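Local coordinates for hypothetical protein (Pseudomonas aeruginosa, PDB 2H9F), which probably isomerises methylaconitate as a PrpF-type isomerase, at residues 233-247 and 304-316. Numbering follows the deposited sequence.
Sequences GTELREEINGDPQQL and LVRALSMGKLHHA
N241 carries CG beside its own backbone N, opposite the carbonyl carbon (chi1 -71°), which lays the amide along the backbone of L313; a bend at chi2 of -70° brings the R306 guanidinium up to the carbonyls of G233, T234 and E235. The N241 amide holds both polar backbone atoms of L313: OD1 takes its N-H at 2.8 Å, in the carbonyl plane on a lone pair, and ND2 reaches back to L313 O at 3.3 Å, almost straight at 168°. R306 grips the loop more unevenly. R306 NE gives a short 2.7 Å hydrogen bond to E235 O, close to the guanidinium plane, whereas R306 NH2 bonds to T234 O from above that carbonyl's plane, and G233 O sits 3.4 Å over the centre of the guanidinium face. Y288 adds a cation-pi contact to the same group. The strands 303-309 and 312-313 form a beta hairpin closed by a type I' turn from S309 to K312, and the segment 233-247 runs along it into the helix 244-260. Between the two polar grips, L313 CD2 packs on I240 CD1 at 3.8 Å and lies against L236 O. Nearer the turn, L247 CD2 meets L308 CD2 at 4.0 Å, while L247 CD1 touches the aliphatic chain of K312 at CD.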
loop_
_atom_site.group_PDB
_atom_site.type_symbol
_atom_site.label_atom_id
_atom_site.label_comp_id
_atom_site.label_asym_id
_atom_site.label_seq_id
_atom_site.Cartn_x
_atom_site.Cartn_y
_atom_site.Cartn_z
ATOM N N GLY A 233 -26.743 15.272 22.096
ATOM C CA GLY A 233 -25.943 15.778 20.976
ATOM C C GLY A 233 -24.463 15.523 21.118
ATOM O O GLY A 233 -23.718 15.769 20.188
ATOM N N THR A 234 -24.058 15.072 22.310
ATOM C CA THR A 234 -22.676 14.772 22.672
ATOM C C THR A 234 -22.348 13.269 22.587
ATOM O O THR A 234 -21.197 12.873 22.728
ATOM C CB THR A 234 -22.395 15.249 24.109
ATOM O OG1 THR A 234 -23.299 14.607 25.009
ATOM C CG2 THR A 234 -22.587 16.744 24.216
ATOM N N GLU A 235 -23.357 12.440 22.345
ATOM C CA GLU A 235 -23.196 10.998 22.393
ATOM C C GLU A 235 -22.033 10.463 21.552
ATOM O O GLU A 235 -21.795 10.922 20.422
ATOM C CB GLU A 235 -24.484 10.327 21.941
ATOM C CG GLU A 235 -25.622 10.317 22.975
ATOM C CD GLU A 235 -26.430 11.607 23.058
ATOM O OE1 GLU A 235 -26.230 12.494 22.188
ATOM O OE2 GLU A 235 -27.275 11.689 23.996
ATOM N N LEU A 236 -21.325 9.474 22.095
ATOM C CA LEU A 236 -20.265 8.781 21.371
ATOM C C LEU A 236 -20.754 7.434 20.816
ATOM O O LEU A 236 -21.895 7.024 21.027
ATOM C CB LEU A 236 -19.068 8.544 22.291
ATOM C CG LEU A 236 -18.504 9.770 22.998
ATOM C CD1 LEU A 236 -17.471 9.314 24.014
ATOM C CD2 LEU A 236 -17.929 10.786 21.989
ATOM N N ARG A 237 -19.892 6.745 20.087
ATOM C CA ARG A 237 -20.327 5.545 19.403
ATOM C C ARG A 237 -20.808 4.466 20.347
ATOM O O ARG A 237 -21.836 3.854 20.113
ATOM C CB ARG A 237 -19.219 5.014 18.523
ATOM C CG ARG A 237 -19.064 5.818 17.263
ATOM C CD ARG A 237 -18.108 5.141 16.313
ATOM N NE ARG A 237 -16.827 4.941 16.963
ATOM C CZ ARG A 237 -15.889 4.081 16.563
ATOM N NH1 ARG A 237 -16.043 3.326 15.473
ATOM N NH2 ARG A 237 -14.772 4.001 17.265
ATOM N N GLU A 238 -20.081 4.237 21.431
ATOM C CA GLU A 238 -20.441 3.135 22.294
ATOM C C GLU A 238 -21.872 3.219 22.842
ATOM O O GLU A 238 -22.520 2.197 23.044
ATOM C CB GLU A 238 -19.446 2.998 23.432
ATOM C CG GLU A 238 -19.566 1.691 24.179
ATOM C CD GLU A 238 -18.645 1.614 25.417
ATOM O OE1 GLU A 238 -17.802 2.533 25.590
ATOM O OE2 GLU A 238 -18.774 0.642 26.213
ATOM N N GLU A 239 -22.383 4.418 23.085
ATOM C CA GLU A 239 -23.703 4.520 23.716
ATOM C C GLU A 239 -24.839 4.430 22.710
ATOM O O GLU A 239 -25.997 4.418 23.099
ATOM C CB GLU A 239 -23.845 5.748 24.644
ATOM C CG GLU A 239 -23.587 7.064 24.018
ATOM C CD GLU A 239 -23.367 8.210 25.029
ATOM O OE1 GLU A 239 -24.364 8.686 25.642
ATOM O OE2 GLU A 239 -22.191 8.645 25.147
ATOM N N ILE A 240 -24.524 4.320 21.427
ATOM C CA ILE A 240 -25.579 4.172 20.427
ATOM C C ILE A 240 -25.445 2.860 19.662
ATOM O O ILE A 240 -26.402 2.097 19.539
ATOM C CB ILE A 240 -25.587 5.322 19.448
ATOM C CG1 ILE A 240 -25.924 6.632 20.166
ATOM C CG2 ILE A 240 -26.646 5.066 18.362
ATOM C CD1 ILE A 240 -25.982 7.884 19.261
ATOM N N ASN A 241 -24.241 2.598 19.167
ATOM C CA ASN A 241 -23.995 1.484 18.270
ATOM C C ASN A 241 -24.159 0.094 18.870
ATOM O O ASN A 241 -24.192 -0.883 18.130
ATOM C CB ASN A 241 -22.613 1.638 17.638
ATOM C CG ASN A 241 -22.574 2.758 16.645
ATOM O OD1 ASN A 241 -23.607 3.315 16.300
ATOM N ND2 ASN A 241 -21.396 3.093 16.172
ATOM N N GLY A 242 -24.275 0.006 20.191
ATOM C CA GLY A 242 -24.592 -1.254 20.849
ATOM C C GLY A 242 -26.066 -1.513 21.145
ATOM O O GLY A 242 -26.396 -2.553 21.706
ATOM N N ASP A 243 -26.955 -0.590 20.786
ATOM C CA ASP A 243 -28.379 -0.752 21.076
ATOM C C ASP A 243 -29.185 -0.795 19.788
ATOM O O ASP A 243 -29.538 0.247 19.242
ATOM C CB ASP A 243 -28.869 0.390 21.974
ATOM C CG ASP A 243 -30.316 0.209 22.441
ATOM O OD1 ASP A 243 -30.982 -0.748 21.991
ATOM O OD2 ASP A 243 -30.796 1.038 23.256
ATOM N N PRO A 244 -29.488 -2.012 19.301
ATOM C CA PRO A 244 -30.316 -2.164 18.107
ATOM C C PRO A 244 -31.654 -1.418 18.165
ATOM O O PRO A 244 -32.142 -0.980 17.136
ATOM C CB PRO A 244 -30.537 -3.671 18.028
ATOM C CG PRO A 244 -29.380 -4.253 18.735
ATOM C CD PRO A 244 -29.051 -3.317 19.829
ATOM N N GLN A 245 -32.249 -1.267 19.342
ATOM C CA GLN A 245 -33.518 -0.552 19.414
ATOM C C GLN A 245 -33.311 0.895 18.997
ATOM O O GLN A 245 -34.113 1.427 18.229
ATOM C CB GLN A 245 -34.175 -0.664 20.797
ATOM C CG GLN A 245 -34.932 -2.000 21.007
ATOM C CD GLN A 245 -35.615 -2.098 22.373
ATOM O OE1 GLN A 245 -35.820 -1.085 23.050
ATOM N NE2 GLN A 245 -35.966 -3.320 22.783
ATOM N N GLN A 246 -32.225 1.509 19.473
ATOM C CA GLN A 246 -31.878 2.889 19.096
ATOM C C GLN A 246 -31.623 3.014 17.615
ATOM O O GLN A 246 -32.125 3.921 16.944
ATOM C CB GLN A 246 -30.637 3.366 19.859
ATOM C CG GLN A 246 -30.904 3.774 21.287
ATOM C CD GLN A 246 -29.640 4.217 22.023
ATOM O OE1 GLN A 246 -29.128 5.319 21.821
ATOM N NE2 GLN A 246 -29.139 3.354 22.868
ATOM N N LEU A 247 -30.847 2.077 17.095
ATOM C CA LEU A 247 -30.463 2.101 15.699
ATOM C C LEU A 247 -31.664 1.919 14.788
ATOM O O LEU A 247 -31.754 2.569 13.742
ATOM C CB LEU A 247 -29.390 1.039 15.427
ATOM C CG LEU A 247 -28.021 1.237 16.111
ATOM C CD1 LEU A 247 -27.058 0.083 15.764
ATOM C CD2 LEU A 247 -27.389 2.615 15.785
ATOM N N LEU A 304 -22.888 21.117 17.744
ATOM C CA LEU A 304 -22.563 19.692 17.780
ATOM C C LEU A 304 -23.318 19.066 16.635
ATOM O O LEU A 304 -24.447 19.439 16.405
ATOM C CB LEU A 304 -23.085 19.054 19.047
ATOM C CG LEU A 304 -22.422 19.524 20.369
ATOM C CD1 LEU A 304 -23.368 19.238 21.550
ATOM C CD2 LEU A 304 -21.086 18.831 20.491
ATOM N N VAL A 305 -22.705 18.088 16.000
ATOM C CA VAL A 305 -23.375 17.273 14.990
ATOM C C VAL A 305 -22.947 15.807 15.194
ATOM O O VAL A 305 -21.791 15.509 15.504
ATOM C CB VAL A 305 -23.062 17.705 13.573
ATOM C CG1 VAL A 305 -23.961 16.912 12.554
ATOM C CG2 VAL A 305 -23.282 19.209 13.385
ATOM N N ARG A 306 -23.923 14.910 15.069
ATOM C CA ARG A 306 -23.691 13.473 15.100
ATOM C C ARG A 306 -24.413 12.875 13.894
ATOM O O ARG A 306 -25.591 13.163 13.677
ATOM C CB ARG A 306 -24.259 12.898 16.393
ATOM C CG ARG A 306 -23.607 13.403 17.727
ATOM C CD ARG A 306 -22.210 12.860 17.845
ATOM N NE ARG A 306 -21.515 13.217 19.076
ATOM C CZ ARG A 306 -20.770 14.305 19.265
ATOM N NH1 ARG A 306 -20.682 15.261 18.355
ATOM N NH2 ARG A 306 -20.144 14.458 20.423
ATOM N N ALA A 307 -23.722 12.050 13.107
ATOM C CA ALA A 307 -24.330 11.462 11.926
ATOM C C ALA A 307 -24.188 9.964 11.928
ATOM O O ALA A 307 -23.216 9.433 12.415
ATOM C CB ALA A 307 -23.729 12.073 10.643
ATOM N N LEU A 308 -25.170 9.286 11.345
ATOM C CA LEU A 308 -25.086 7.850 11.136
ATOM C C LEU A 308 -24.780 7.604 9.674
ATOM O O LEU A 308 -25.286 8.308 8.803
ATOM C CB LEU A 308 -26.404 7.146 11.499
ATOM C CG LEU A 308 -26.720 7.026 12.987
ATOM C CD1 LEU A 308 -27.414 8.262 13.460
ATOM C CD2 LEU A 308 -27.590 5.803 13.309
ATOM N N SER A 309 -23.934 6.615 9.405
ATOM C CA SER A 309 -23.791 6.108 8.036
ATOM C C SER A 309 -23.940 4.573 8.054
ATOM O O SER A 309 -23.431 3.894 8.945
ATOM C CB SER A 309 -22.445 6.498 7.426
ATOM O OG SER A 309 -22.398 6.118 6.047
HETATM N N MSE A 310 -24.679 4.049 7.092
HETATM C CA MSE A 310 -24.888 2.608 7.012
HETATM C C MSE A 310 -25.304 2.042 8.374
HETATM O O MSE A 310 -24.823 0.993 8.796
HETATM C CB MSE A 310 -23.617 1.922 6.492
HETATM C CG MSE A 310 -23.106 2.512 5.176
HETATM SE SE MSE A 310 -24.450 2.387 3.812
HETATM C CE MSE A 310 -24.235 0.522 3.493
ATOM N N GLY A 311 -26.195 2.744 9.060
ATOM C CA GLY A 311 -26.855 2.182 10.231
ATOM C C GLY A 311 -26.070 2.276 11.520
ATOM O O GLY A 311 -26.447 1.667 12.524
ATOM N N LYS A 312 -24.973 3.021 11.515
ATOM C CA LYS A 312 -24.151 3.159 12.716
ATOM C C LYS A 312 -23.678 4.599 12.896
ATOM O O LYS A 312 -23.452 5.312 11.926
ATOM C CB LYS A 312 -22.938 2.248 12.608
ATOM C CG LYS A 312 -23.241 0.723 12.659
ATOM C CD LYS A 312 -23.597 0.232 14.075
ATOM C CE LYS A 312 -23.772 -1.303 14.148
ATOM N NZ LYS A 312 -22.546 -2.026 14.639
ATOM N N LEU A 313 -23.528 5.046 14.142
ATOM C CA LEU A 313 -22.965 6.373 14.394
ATOM C C LEU A 313 -21.531 6.430 13.840
ATOM O O LEU A 313 -20.707 5.559 14.157
ATOM C CB LEU A 313 -22.909 6.669 15.919
ATOM C CG LEU A 313 -22.650 8.134 16.273
ATOM C CD1 LEU A 313 -23.789 9.026 15.786
ATOM C CD2 LEU A 313 -22.458 8.256 17.772
ATOM N N HIS A 314 -21.246 7.431 13.004
ATOM C CA HIS A 314 -19.904 7.647 12.452
ATOM C C HIS A 314 -18.964 8.223 13.516
ATOM O O HIS A 314 -19.397 8.981 14.356
ATOM C CB HIS A 314 -19.994 8.577 11.263
ATOM C CG HIS A 314 -18.775 8.577 10.397
ATOM N ND1 HIS A 314 -17.644 9.298 10.707
ATOM C CD2 HIS A 314 -18.524 7.964 9.215
ATOM C CE1 HIS A 314 -16.740 9.121 9.763
ATOM N NE2 HIS A 314 -17.254 8.325 8.839
ATOM N N HIS A 315 -17.678 7.853 13.468
ATOM C CA HIS A 315 -16.668 8.227 14.488
ATOM C C HIS A 315 -16.239 9.690 14.438
ATOM O O HIS A 315 -15.655 10.225 15.407
ATOM C CB HIS A 315 -15.381 7.337 14.374
ATOM C CG HIS A 315 -14.432 7.737 13.266
ATOM N ND1 HIS A 315 -14.668 7.458 11.929
ATOM C CD2 HIS A 315 -13.248 8.401 13.304
ATOM C CE1 HIS A 315 -13.672 7.938 11.198
ATOM N NE2 HIS A 315 -12.800 8.519 12.007
ATOM N N ALA A 316 -16.453 10.307 13.294
ATOM C CA ALA A 316 -16.107 11.687 13.077
ATOM C C ALA A 316 -17.214 12.268 12.156
ATOM O O ALA A 316 -18.372 12.352 12.558
ATOM C CB ALA A 316 -14.715 11.763 12.461
#